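Local coordinates for YciF Bacterial Stress Response Protein (PDB 4ERU), which is of unknown function but probably takes part in the bacterial stress response and has a ferritin-like helix bundle that binds magnesium ions, at residues 15-20 with 71-76; 22-27 with 56-61. All coordinates share one frame; numbering follows the deposited sequence. Where two conformers were deposited one is given.

Interaction 1: 15-20 with 71-76; sequences HLLSDT and IKLKRM
Met76, a selenomethionine, carries its CG between the backbone N and the carbonyl carbon (chi1 60°), and the bend at its chi3 turns CE toward His15. The His15 ring meets it from the helix, with CG anti to the backbone N, which brings the ring alongside the loop. This joins the first helix of a ferritin-like bundle, helix 9-37, to the loop between helices 41-66 and 79-93. The two side chains cross at about a right angle. The contact is a sulfur-aromatic type, with selenium in place of sulfur. Met76 SE lies over one ring face, 4.3 Å from the centroid of the His15 ring and 27° off its normal. The methyl lies by the CD2-NE2 side of the ring, with Met76 CE 3.6 Å from His15 CD2. SE also packs against the helix backbone, with Met76 SE 3.8 Å from Asp19 N.

Further back along the loop the contact is apolar. Leu17 CD2 touches two branches: Leu73 CD2 at 3.7 Å and Ile71 CG2 at 3.9 Å. Ile61 and Ile64 of helix 41-66 also pack on Leu17, and Val65 touches both Ile71 and Leu73. The loop residues thus fill in between the two helices.

Between the apolar patch and the selenium contact sits Ser18, a buried residue. Its hydroxyl has a second partner in its own helix, Ile14 O. The loop backbone supplies the polar tie across the contact: Lys74 N donates to Ser18 OG over 3.0 Å, and the bond is nearly straight at 172°.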
# COMPACT_ATOMS: atom_id res chain seq x y z
N HIS A 15 -13.99 12.27 -0.08
CA HIS A 15 -13.59 11.43 1.04
C HIS A 15 -12.11 11.02 0.90
O HIS A 15 -11.31 11.19 1.83
CB HIS A 15 -14.47 10.17 1.17
CG HIS A 15 -14.09 9.30 2.33
ND1 HIS A 15 -13.22 8.24 2.21
CD2 HIS A 15 -14.42 9.37 3.64
CE1 HIS A 15 -13.04 7.68 3.39
NE2 HIS A 15 -13.75 8.36 4.28
N LEU A 16 -11.77 10.50 -0.27
CA LEU A 16 -10.42 9.96 -0.51
C LEU A 16 -9.41 11.08 -0.63
O LEU A 16 -8.27 10.93 -0.19
CB LEU A 16 -10.37 9.10 -1.79
CG LEU A 16 -11.30 7.88 -1.86
CD1 LEU A 16 -11.31 7.30 -3.27
CD2 LEU A 16 -10.89 6.79 -0.84
N LEU A 17 -9.79 12.20 -1.24
CA LEU A 17 -8.88 13.34 -1.27
C LEU A 17 -8.57 13.76 0.17
O LEU A 17 -7.41 14.01 0.52
CB LEU A 17 -9.43 14.52 -2.10
CG LEU A 17 -8.44 15.68 -2.28
CD1 LEU A 17 -7.11 15.24 -3.02
CD2 LEU A 17 -9.11 16.84 -3.01
N SER A 18 -9.59 13.81 1.00
CA SER A 18 -9.42 14.20 2.41
C SER A 18 -8.54 13.23 3.20
O SER A 18 -7.73 13.67 4.02
CB SER A 18 -10.77 14.35 3.10
OG SER A 18 -11.57 15.30 2.40
N ASP A 19 -8.71 11.94 2.95
CA ASP A 19 -7.92 10.88 3.57
C ASP A 19 -6.44 11.05 3.16
O ASP A 19 -5.53 11.01 4.00
CB ASP A 19 -8.48 9.52 3.07
CG ASP A 19 -7.69 8.31 3.59
OD1 ASP A 19 -7.96 7.86 4.73
OD2 ASP A 19 -6.84 7.75 2.82
N THR A 20 -6.20 11.23 1.86
CA THR A 20 -4.85 11.40 1.34
C THR A 20 -4.16 12.64 1.91
O THR A 20 -2.97 12.61 2.20
CB THR A 20 -4.90 11.45 -0.20
OG1 THR A 20 -5.41 10.18 -0.64
CG2 THR A 20 -3.54 11.67 -0.83
N ILE A 71 -15.35 21.04 -4.36
CA ILE A 71 -14.31 20.23 -3.74
C ILE A 71 -13.99 20.97 -2.46
O ILE A 71 -13.40 22.04 -2.48
CB ILE A 71 -13.02 20.10 -4.57
CG1 ILE A 71 -13.26 19.26 -5.82
CG2 ILE A 71 -11.92 19.44 -3.70
CD1 ILE A 71 -12.02 19.13 -6.69
N LYS A 72 -14.46 20.42 -1.35
CA LYS A 72 -14.14 20.94 -0.03
C LYS A 72 -13.62 19.77 0.81
O LYS A 72 -14.30 18.75 0.90
CB LYS A 72 -15.40 21.55 0.61
CG LYS A 72 -15.33 21.69 2.16
CD LYS A 72 -16.16 22.90 2.67
CE LYS A 72 -16.09 23.02 4.21
NZ LYS A 72 -17.09 22.10 4.88
N LEU A 73 -12.44 19.93 1.40
CA LEU A 73 -11.84 18.89 2.28
C LEU A 73 -12.54 18.74 3.62
O LEU A 73 -12.95 19.73 4.22
CB LEU A 73 -10.37 19.19 2.54
CG LEU A 73 -9.47 19.28 1.31
CD1 LEU A 73 -8.04 19.57 1.73
CD2 LEU A 73 -9.54 17.99 0.49
N LYS A 74 -12.67 17.50 4.09
CA LYS A 74 -13.20 17.22 5.43
C LYS A 74 -12.05 16.90 6.34
O LYS A 74 -11.15 16.16 5.96
CB LYS A 74 -14.14 16.01 5.39
CG LYS A 74 -15.22 16.13 4.33
CD LYS A 74 -16.40 15.19 4.57
CE LYS A 74 -17.54 15.52 3.58
NZ LYS A 74 -18.90 15.16 4.11
N ARG A 75 -12.07 17.43 7.55
CA ARG A 75 -11.02 17.11 8.52
C ARG A 75 -11.23 15.66 8.98
O ARG A 75 -12.30 15.31 9.48
CB ARG A 75 -11.05 18.10 9.69
CG ARG A 75 -9.72 18.29 10.35
CD ARG A 75 -9.53 19.74 10.83
NE ARG A 75 -8.11 20.12 10.82
CZ ARG A 75 -7.63 21.32 11.16
NH1 ARG A 75 -6.31 21.53 11.10
NH2 ARG A 75 -8.45 22.30 11.56
N MSE A 76 -10.22 14.81 8.78
CA MSE A 76 -10.29 13.42 9.23
C MSE A 76 -8.87 12.88 9.41
O MSE A 76 -7.92 13.42 8.83
CB MSE A 76 -11.06 12.54 8.24
CG MSE A 76 -10.47 12.51 6.83
SE MSE A 76 -11.36 11.29 5.59
CE MSE A 76 -13.16 11.35 6.37

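Interaction 2: 22-27 with 56-61. With MG (magnesium ion), chain E.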
# COMPACT_ATOMS: atom_id res chain seq x y z
N SER A 22 -4.74 14.09 4.84
CA SER A 22 -4.29 13.70 6.19
C SER A 22 -3.05 12.80 6.18
O SER A 22 -2.12 12.98 7.00
CB SER A 22 -5.41 13.00 6.95
OG SER A 22 -4.86 12.37 8.10
N ALA A 23 -3.03 11.82 5.28
CA ALA A 23 -1.89 10.90 5.16
C ALA A 23 -0.61 11.69 4.87
O ALA A 23 0.44 11.43 5.49
CB ALA A 23 -2.13 9.87 4.00
N GLU A 24 -0.69 12.66 3.95
CA GLU A 24 0.50 13.43 3.61
C GLU A 24 0.97 14.28 4.79
O GLU A 24 2.17 14.35 5.06
CB GLU A 24 0.26 14.32 2.40
CG GLU A 24 -0.18 13.59 1.13
CD GLU A 24 0.92 12.94 0.32
OE1 GLU A 24 0.84 12.97 -0.94
OE2 GLU A 24 1.86 12.37 0.90
N LYS A 25 0.03 14.91 5.50
CA LYS A 25 0.39 15.76 6.66
C LYS A 25 1.06 14.92 7.77
O LYS A 25 2.08 15.32 8.33
CB LYS A 25 -0.84 16.48 7.22
CG LYS A 25 -1.36 17.57 6.26
CD LYS A 25 -2.40 18.52 6.93
CE LYS A 25 -3.60 17.78 7.54
NZ LYS A 25 -4.70 18.75 7.95
N GLN A 26 0.47 13.77 8.07
CA GLN A 26 1.07 12.82 8.99
C GLN A 26 2.45 12.38 8.58
O GLN A 26 3.34 12.32 9.42
CB GLN A 26 0.22 11.58 9.14
CG GLN A 26 -1.05 11.78 9.89
CD GLN A 26 -1.81 10.46 9.94
OE1 GLN A 26 -1.35 9.51 10.59
NE2 GLN A 26 -2.93 10.37 9.20
N LEU A 27 2.63 12.06 7.30
CA LEU A 27 3.92 11.63 6.82
C LEU A 27 5.02 12.70 7.03
O LEU A 27 6.13 12.35 7.46
CB LEU A 27 3.82 11.19 5.35
CG LEU A 27 5.07 10.57 4.72
CD1 LEU A 27 5.61 9.35 5.55
CD2 LEU A 27 4.74 10.19 3.27
N GLY A 56 5.48 19.73 -1.39
CA GLY A 56 4.95 20.18 -2.67
C GLY A 56 3.67 19.44 -3.05
O GLY A 56 2.78 20.01 -3.70
N GLN A 57 3.56 18.19 -2.63
CA GLN A 57 2.38 17.40 -2.91
C GLN A 57 1.17 17.88 -2.10
O GLN A 57 0.04 17.85 -2.59
CB GLN A 57 2.65 15.91 -2.69
CG GLN A 57 3.54 15.36 -3.78
CD GLN A 57 4.20 14.02 -3.43
OE1 GLN A 57 4.03 13.50 -2.32
NE2 GLN A 57 4.94 13.46 -4.39
N ILE A 58 1.41 18.34 -0.88
CA ILE A 58 0.32 18.94 -0.11
C ILE A 58 -0.13 20.26 -0.78
O ILE A 58 -1.33 20.55 -0.85
CB ILE A 58 0.73 19.14 1.36
CG1 ILE A 58 0.94 17.77 2.03
CG2 ILE A 58 -0.29 20.00 2.11
CD1 ILE A 58 1.63 17.85 3.45
N GLU A 59 0.83 21.05 -1.26
CA GLU A 59 0.48 22.28 -1.97
C GLU A 59 -0.34 21.98 -3.22
O GLU A 59 -1.26 22.73 -3.54
CB GLU A 59 1.72 23.11 -2.31
CG GLU A 59 1.45 24.19 -3.36
CD GLU A 59 0.52 25.28 -2.87
OE1 GLU A 59 0.54 25.57 -1.65
OE2 GLU A 59 -0.24 25.83 -3.70
N ARG A 60 -0.05 20.88 -3.91
CA ARG A 60 -0.91 20.49 -5.07
C ARG A 60 -2.35 20.22 -4.63
O ARG A 60 -3.31 20.53 -5.35
CB ARG A 60 -0.40 19.25 -5.81
CG ARG A 60 0.92 19.42 -6.48
CD ARG A 60 1.09 18.49 -7.72
NE ARG A 60 2.47 18.67 -8.20
CZ ARG A 60 3.50 17.89 -7.87
NH1 ARG A 60 3.32 16.80 -7.12
NH2 ARG A 60 4.72 18.18 -8.33
N ILE A 61 -2.50 19.57 -3.49
CA ILE A 61 -3.83 19.27 -2.99
C ILE A 61 -4.57 20.61 -2.71
O ILE A 61 -5.73 20.74 -3.07
CB ILE A 61 -3.81 18.35 -1.75
CG1 ILE A 61 -3.25 16.95 -2.11
CG2 ILE A 61 -5.20 18.28 -1.10
CD1 ILE A 61 -3.18 15.93 -0.90
MG MG E . 2.93 11.94 -1.24
O HOH W 1 4.69 11.50 -0.08
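Glu24 and Gln57 share a magnesium ion, which joins helix 9-37 to helix 41-66. The Glu24 carboxylate is bidentate: OE1 lies 2.3 Å and OE2 2.4 Å from the magnesium. Gln57 binds through its amide oxygen alone, with OE1 at 2.2 Å from the metal. A water at 2.1 Å from the magnesium and Glu146 complete the ligands. The carboxylate and amide planes are turned 34° apart. No hydrogen bond runs directly between the two helical segments, so the metal makes their polar link. The arrangement resembles the paired-metal carboxylate sites of ferritin-like proteins, though which metal the protein uses in the cell is not established. A second magnesium lies about 4 Å from the Glu24 side chain, and Glu146 binds both ions.

Torsions and second-shell bonds set the ligands. The Glu24 chain bends at chi2 (-81°), while that of Gln57 runs extended beyond CG to the ion. Tyr120 OH is hydrogen-bonded to Glu24 OE1. Gln57 NE2 is hydrogen-bonded to Glu145 OE1, which fixes the amide rotation with OE1 toward the metal.

Beside the metal, the contact turns apolar. Ile58 CG1 packs closely on Glu24 CB at 3.5 Å, and Ile58 CD1 lies along the helix backbone, 3.9 Å from Lys25 N. Ile61 CD1 reaches Glu24 CG. These branches cover the aliphatic part of the glutamate chain.

The two helical segments run antiparallel, 153° between their directions, with axes 10.0 Å apart at closest approach. Helix 99-130 borders them through Tyr120, which touches Ile61, and through Val112 and Glu116 on Leu27. Helix 133-159 brings Glu145 and Glu146, and helix 79-93 packs on Ala23 and Gln26.

How the interactions relate
Both interactions use helix 9-37, at successive turns, and their centres lie about 11 Å apart. Interaction 2 is the buried core contact, its centre about 7 Å from that of the chain. The centre of interaction 1 is about 14 Å from it, and this contact is partly buried, with loop residues on its outer side. Their chemistry follows their place. A metal and its acidic and amide ligands join two helices inside the bundle, whereas a loop is held to the helix by apolar packing, a selenium contact and one backbone-to-hydroxyl bond. Ile61 connects them: its CG2 touches Leu17 CD1 and Leu73 CD1, and its CD1 touches Thr20 CG2. Met76 O also packs against Ser22 CB.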